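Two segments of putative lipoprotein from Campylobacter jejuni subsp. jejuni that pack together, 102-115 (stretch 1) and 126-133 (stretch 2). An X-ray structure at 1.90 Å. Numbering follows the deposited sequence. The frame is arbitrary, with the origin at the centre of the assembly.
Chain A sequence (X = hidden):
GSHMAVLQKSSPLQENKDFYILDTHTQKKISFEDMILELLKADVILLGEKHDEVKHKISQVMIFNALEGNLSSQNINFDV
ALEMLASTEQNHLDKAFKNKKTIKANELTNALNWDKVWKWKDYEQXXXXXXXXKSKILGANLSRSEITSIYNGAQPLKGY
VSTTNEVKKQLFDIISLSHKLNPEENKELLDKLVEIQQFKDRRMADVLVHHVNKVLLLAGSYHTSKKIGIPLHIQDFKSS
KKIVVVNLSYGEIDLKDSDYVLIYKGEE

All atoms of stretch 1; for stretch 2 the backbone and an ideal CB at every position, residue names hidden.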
# COMPACT_ATOMS: atom_id res chain seq x y z
N THR A 102 33.20 -11.22 13.80
CA THR A 102 32.54 -12.53 13.94
C THR A 102 31.47 -12.76 12.84
O THR A 102 31.00 -13.88 12.62
CB THR A 102 31.99 -12.66 15.40
OG1 THR A 102 32.87 -13.50 16.15
CG2 THR A 102 30.56 -13.17 15.47
N ILE A 103 31.12 -11.68 12.14
CA ILE A 103 30.18 -11.75 11.03
C ILE A 103 30.96 -11.85 9.72
O ILE A 103 31.84 -11.03 9.45
CB ILE A 103 29.24 -10.53 11.05
CG1 ILE A 103 28.46 -10.48 12.37
CG2 ILE A 103 28.28 -10.58 9.88
CD1 ILE A 103 28.22 -9.09 12.89
N LYS A 104 30.68 -12.88 8.94
CA LYS A 104 31.41 -13.08 7.69
C LYS A 104 30.59 -12.48 6.54
O LYS A 104 29.39 -12.29 6.67
CB LYS A 104 31.68 -14.57 7.47
CG LYS A 104 33.02 -14.89 6.80
CD LYS A 104 33.57 -16.22 7.30
CE LYS A 104 32.57 -17.36 7.13
NZ LYS A 104 33.07 -18.60 7.79
N ALA A 105 31.26 -12.20 5.42
CA ALA A 105 30.64 -11.52 4.27
C ALA A 105 29.26 -12.05 3.88
O ALA A 105 28.43 -11.30 3.41
CB ALA A 105 31.59 -11.51 3.07
N ASN A 106 29.02 -13.34 4.10
CA ASN A 106 27.73 -13.97 3.78
C ASN A 106 26.75 -14.02 4.95
O ASN A 106 25.58 -14.40 4.78
CB ASN A 106 27.97 -15.38 3.21
CG ASN A 106 28.69 -16.29 4.19
OD1 ASN A 106 28.06 -17.12 4.84
ND2 ASN A 106 30.00 -16.11 4.31
N GLU A 107 27.23 -13.65 6.14
CA GLU A 107 26.39 -13.56 7.34
C GLU A 107 25.91 -12.12 7.55
O GLU A 107 25.09 -11.87 8.44
CB GLU A 107 27.17 -13.98 8.59
CG GLU A 107 27.74 -15.40 8.58
CD GLU A 107 28.82 -15.57 9.63
OE1 GLU A 107 28.57 -15.21 10.81
OE2 GLU A 107 29.93 -16.04 9.28
N LEU A 108 26.44 -11.20 6.74
CA LEU A 108 26.24 -9.75 6.95
C LEU A 108 24.78 -9.35 6.89
O LEU A 108 24.29 -8.66 7.79
CB LEU A 108 27.08 -8.92 5.96
CG LEU A 108 27.06 -7.40 6.15
CD1 LEU A 108 27.42 -7.05 7.58
CD2 LEU A 108 28.00 -6.69 5.18
N THR A 109 24.07 -9.79 5.86
CA THR A 109 22.64 -9.47 5.69
C THR A 109 21.77 -9.95 6.84
O THR A 109 20.75 -9.34 7.18
CB THR A 109 22.09 -9.96 4.32
OG1 THR A 109 20.73 -9.54 4.17
CG2 THR A 109 22.16 -11.47 4.20
N ASN A 110 22.18 -11.05 7.46
CA ASN A 110 21.43 -11.61 8.58
C ASN A 110 21.73 -10.85 9.89
O ASN A 110 20.83 -10.62 10.71
CB ASN A 110 21.73 -13.11 8.71
CG ASN A 110 21.41 -13.89 7.41
OD1 ASN A 110 20.40 -14.62 7.34
ND2 ASN A 110 22.27 -13.76 6.39
N ALA A 111 22.99 -10.46 10.06
CA ALA A 111 23.42 -9.68 11.21
C ALA A 111 22.71 -8.33 11.28
O ALA A 111 22.32 -7.88 12.36
CB ALA A 111 24.94 -9.47 11.18
N LEU A 112 22.51 -7.71 10.11
CA LEU A 112 21.95 -6.36 10.03
C LEU A 112 20.44 -6.42 9.98
O LEU A 112 19.77 -5.39 10.00
CB LEU A 112 22.47 -5.62 8.80
CG LEU A 112 23.97 -5.44 8.62
CD1 LEU A 112 24.29 -4.85 7.25
CD2 LEU A 112 24.56 -4.58 9.75
N ASN A 113 19.90 -7.64 9.92
CA ASN A 113 18.48 -7.81 9.67
C ASN A 113 18.00 -7.05 8.41
O ASN A 113 16.94 -6.41 8.42
CB ASN A 113 17.67 -7.39 10.90
CG ASN A 113 16.31 -7.97 10.90
OD1 ASN A 113 16.10 -9.04 10.33
ND2 ASN A 113 15.36 -7.29 11.53
N TRP A 114 18.80 -7.11 7.36
CA TRP A 114 18.51 -6.40 6.11
C TRP A 114 17.08 -6.66 5.69
O TRP A 114 16.61 -7.80 5.76
CB TRP A 114 19.46 -6.84 5.00
CG TRP A 114 19.47 -5.89 3.85
CD1 TRP A 114 18.82 -6.04 2.65
CD2 TRP A 114 20.15 -4.63 3.78
NE1 TRP A 114 19.07 -4.96 1.84
CE2 TRP A 114 19.87 -4.07 2.51
CE3 TRP A 114 20.96 -3.91 4.67
CZ2 TRP A 114 20.37 -2.84 2.11
CZ3 TRP A 114 21.46 -2.68 4.27
CH2 TRP A 114 21.17 -2.16 2.99
N ASP A 115 16.38 -5.60 5.28
CA ASP A 115 15.02 -5.70 4.75
C ASP A 115 15.09 -5.92 3.26
O ASP A 115 15.79 -5.20 2.55
CB ASP A 115 14.19 -4.44 5.06
CG ASP A 115 12.70 -4.64 4.84
OD1 ASP A 115 12.32 -5.35 3.89
OD2 ASP A 115 11.89 -4.08 5.63
N UNK A 126 28.69 -1.26 -1.10
CA UNK A 126 28.83 -0.12 -0.20
C UNK A 126 28.75 -0.55 1.27
O UNK A 126 29.61 -0.17 2.09
CB UNK A 126 27.75 0.92 -0.50
N UNK A 127 27.73 -1.35 1.58
CA UNK A 127 27.49 -1.75 2.96
C UNK A 127 28.63 -2.64 3.50
O UNK A 127 28.93 -2.57 4.69
CB UNK A 127 26.15 -2.49 3.06
N UNK A 128 29.27 -3.42 2.63
CA UNK A 128 30.40 -4.26 3.06
C UNK A 128 31.58 -3.43 3.45
O UNK A 128 32.13 -3.65 4.52
CB UNK A 128 30.81 -5.24 1.96
N UNK A 129 31.94 -2.47 2.59
CA UNK A 129 33.04 -1.56 2.85
C UNK A 129 32.77 -0.74 4.12
O UNK A 129 33.69 -0.51 4.92
CB UNK A 129 33.26 -0.64 1.65
N UNK A 130 31.52 -0.32 4.29
CA UNK A 130 31.15 0.45 5.49
C UNK A 130 31.27 -0.41 6.75
O UNK A 130 32.00 -0.04 7.70
CB UNK A 130 29.72 0.99 5.36
N UNK A 131 30.56 -1.54 6.73
CA UNK A 131 30.47 -2.42 7.87
C UNK A 131 31.81 -2.82 8.46
O UNK A 131 31.93 -2.80 9.69
CB UNK A 131 29.70 -3.68 7.47
N UNK A 132 32.81 -3.10 7.61
CA UNK A 132 34.14 -3.59 8.05
C UNK A 132 35.19 -2.53 8.33
O UNK A 132 36.33 -2.86 8.70
CB UNK A 132 34.70 -4.53 6.98
N UNK A 133 34.83 -1.26 8.14
CA UNK A 133 35.74 -0.17 8.49
C UNK A 133 35.51 0.11 9.97
O UNK A 133 34.89 -0.67 10.67
CB UNK A 133 35.51 1.08 7.63

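Position 126 has helical backbone angles (-68/-49), and its ideal CB has no atom of stretch 1 within 5.5 Å. The visible atoms therefore set no preference, and many side chains would suit; the deposited residue is Phe126, which makes no contact here.

At position 127 the CA-to-CB bond points toward stretch 1. The ideal CB lies 4.8 Å from Trp114 CZ3 and 5.2 Å from Leu112 CD1, with Leu108 CD2 at 5.1 Å. These surroundings are apolar and leave room for a few carbons, so Val, Ile, Leu or Met would be reasonable. It is Val127, in the t rotamer. CG1 approaches Leu112 CD1 at 3.7 Å, while CG2 lies 3.9 Å from Trp114 CH2, so the two branches fill different parts of the pocket.

Position 128 points sideways, its ideal CB 4.5 Å from Leu108 CD2. Its CA is 7.4 Å from that of Ala105, the nearest CA pair across the stretches. Small or medium side chains, polar or apolar, could lie along this border. The residue is Asn128, whose end comes nearer than its CB direction suggests and packs against Leu108 and Ala105.

Positions 129 and 130 are helical and their ideal CB atoms find nothing of stretch 1 within 5.5 Å. Stretch 1 does not discriminate here; the residues are Val129 and Val130.

Position 131 again points toward stretch 1, one helical turn after 127, and the bond from its N to Val127 O (2.8 Å) keeps that turn regular. The ideal CB is 4.1 Å from Leu108 CD1, and Ile103 and Leu112 offer further methyl groups. Leu would meet the nearer methyl groups, while a longer apolar side chain such as Phe or Met could also reach Ile103. It is Phe131. Leu108 CD1 sits over one ring face, 3.5 Å from the ring centroid and 15° off the normal, a CH-pi contact. Ile103 CD1 meets the ring edge, 3.6 Å from Phe131 CZ, and Leu112 CD2 lies 3.8 Å from Phe131 CE1.

At position 132 the bond points sideways and the ideal CB has no atom of stretch 1 within 5.5 Å, so only a long side chain could reach stretch 1. The carbonyl of Ile103 offers an acceptor some 7.5 Å from the ideal CB (CB to Ile103 O), so Tyr, Lys or Arg are candidates. The residue is Tyr132, with chi1 m. Its OH donates a hydrogen bond to Ile103 O at 3.0 Å, and its CE1 lies 4.2 Å from Leu108 CD2.

Position 133 is out of reach and unconstrained by stretch 1. It is Ser133, whose OG donates to Val130 O at 2.6 Å.

Stretch 2 126-133: FVNVVFYS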
# COMPACT_ATOMS: atom_id res chain seq x y z
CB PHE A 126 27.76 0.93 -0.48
CG PHE A 126 27.81 2.13 0.44
CD1 PHE A 126 28.88 3.01 0.38
CD2 PHE A 126 26.78 2.39 1.34
CE1 PHE A 126 28.93 4.13 1.22
CE2 PHE A 126 26.81 3.52 2.18
CZ PHE A 126 27.89 4.38 2.11
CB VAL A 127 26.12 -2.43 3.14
CG1 VAL A 127 25.97 -2.93 4.57
CG2 VAL A 127 24.99 -1.48 2.81
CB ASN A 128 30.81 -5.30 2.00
CG ASN A 128 30.13 -6.64 2.22
OD1 ASN A 128 28.92 -6.78 2.02
ND2 ASN A 128 30.91 -7.63 2.66
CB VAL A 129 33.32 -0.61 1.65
CG1 VAL A 129 34.44 0.33 1.97
CG2 VAL A 129 33.69 -1.41 0.41
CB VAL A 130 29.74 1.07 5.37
CG1 VAL A 130 29.29 1.67 6.71
CG2 VAL A 130 29.76 2.17 4.29
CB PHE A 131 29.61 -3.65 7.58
CG PHE A 131 29.35 -4.48 8.80
CD1 PHE A 131 28.38 -4.09 9.73
CD2 PHE A 131 30.12 -5.61 9.07
CE1 PHE A 131 28.14 -4.83 10.88
CE2 PHE A 131 29.90 -6.36 10.21
CZ PHE A 131 28.90 -5.98 11.12
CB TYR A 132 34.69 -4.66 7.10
CG TYR A 132 33.80 -5.88 7.10
CD1 TYR A 132 32.96 -6.16 6.01
CD2 TYR A 132 33.73 -6.72 8.22
CE1 TYR A 132 32.11 -7.27 6.02
CE2 TYR A 132 32.88 -7.84 8.24
CZ TYR A 132 32.08 -8.11 7.13
OH TYR A 132 31.23 -9.20 7.13
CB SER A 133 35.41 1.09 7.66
OG SER A 133 34.06 1.49 7.89
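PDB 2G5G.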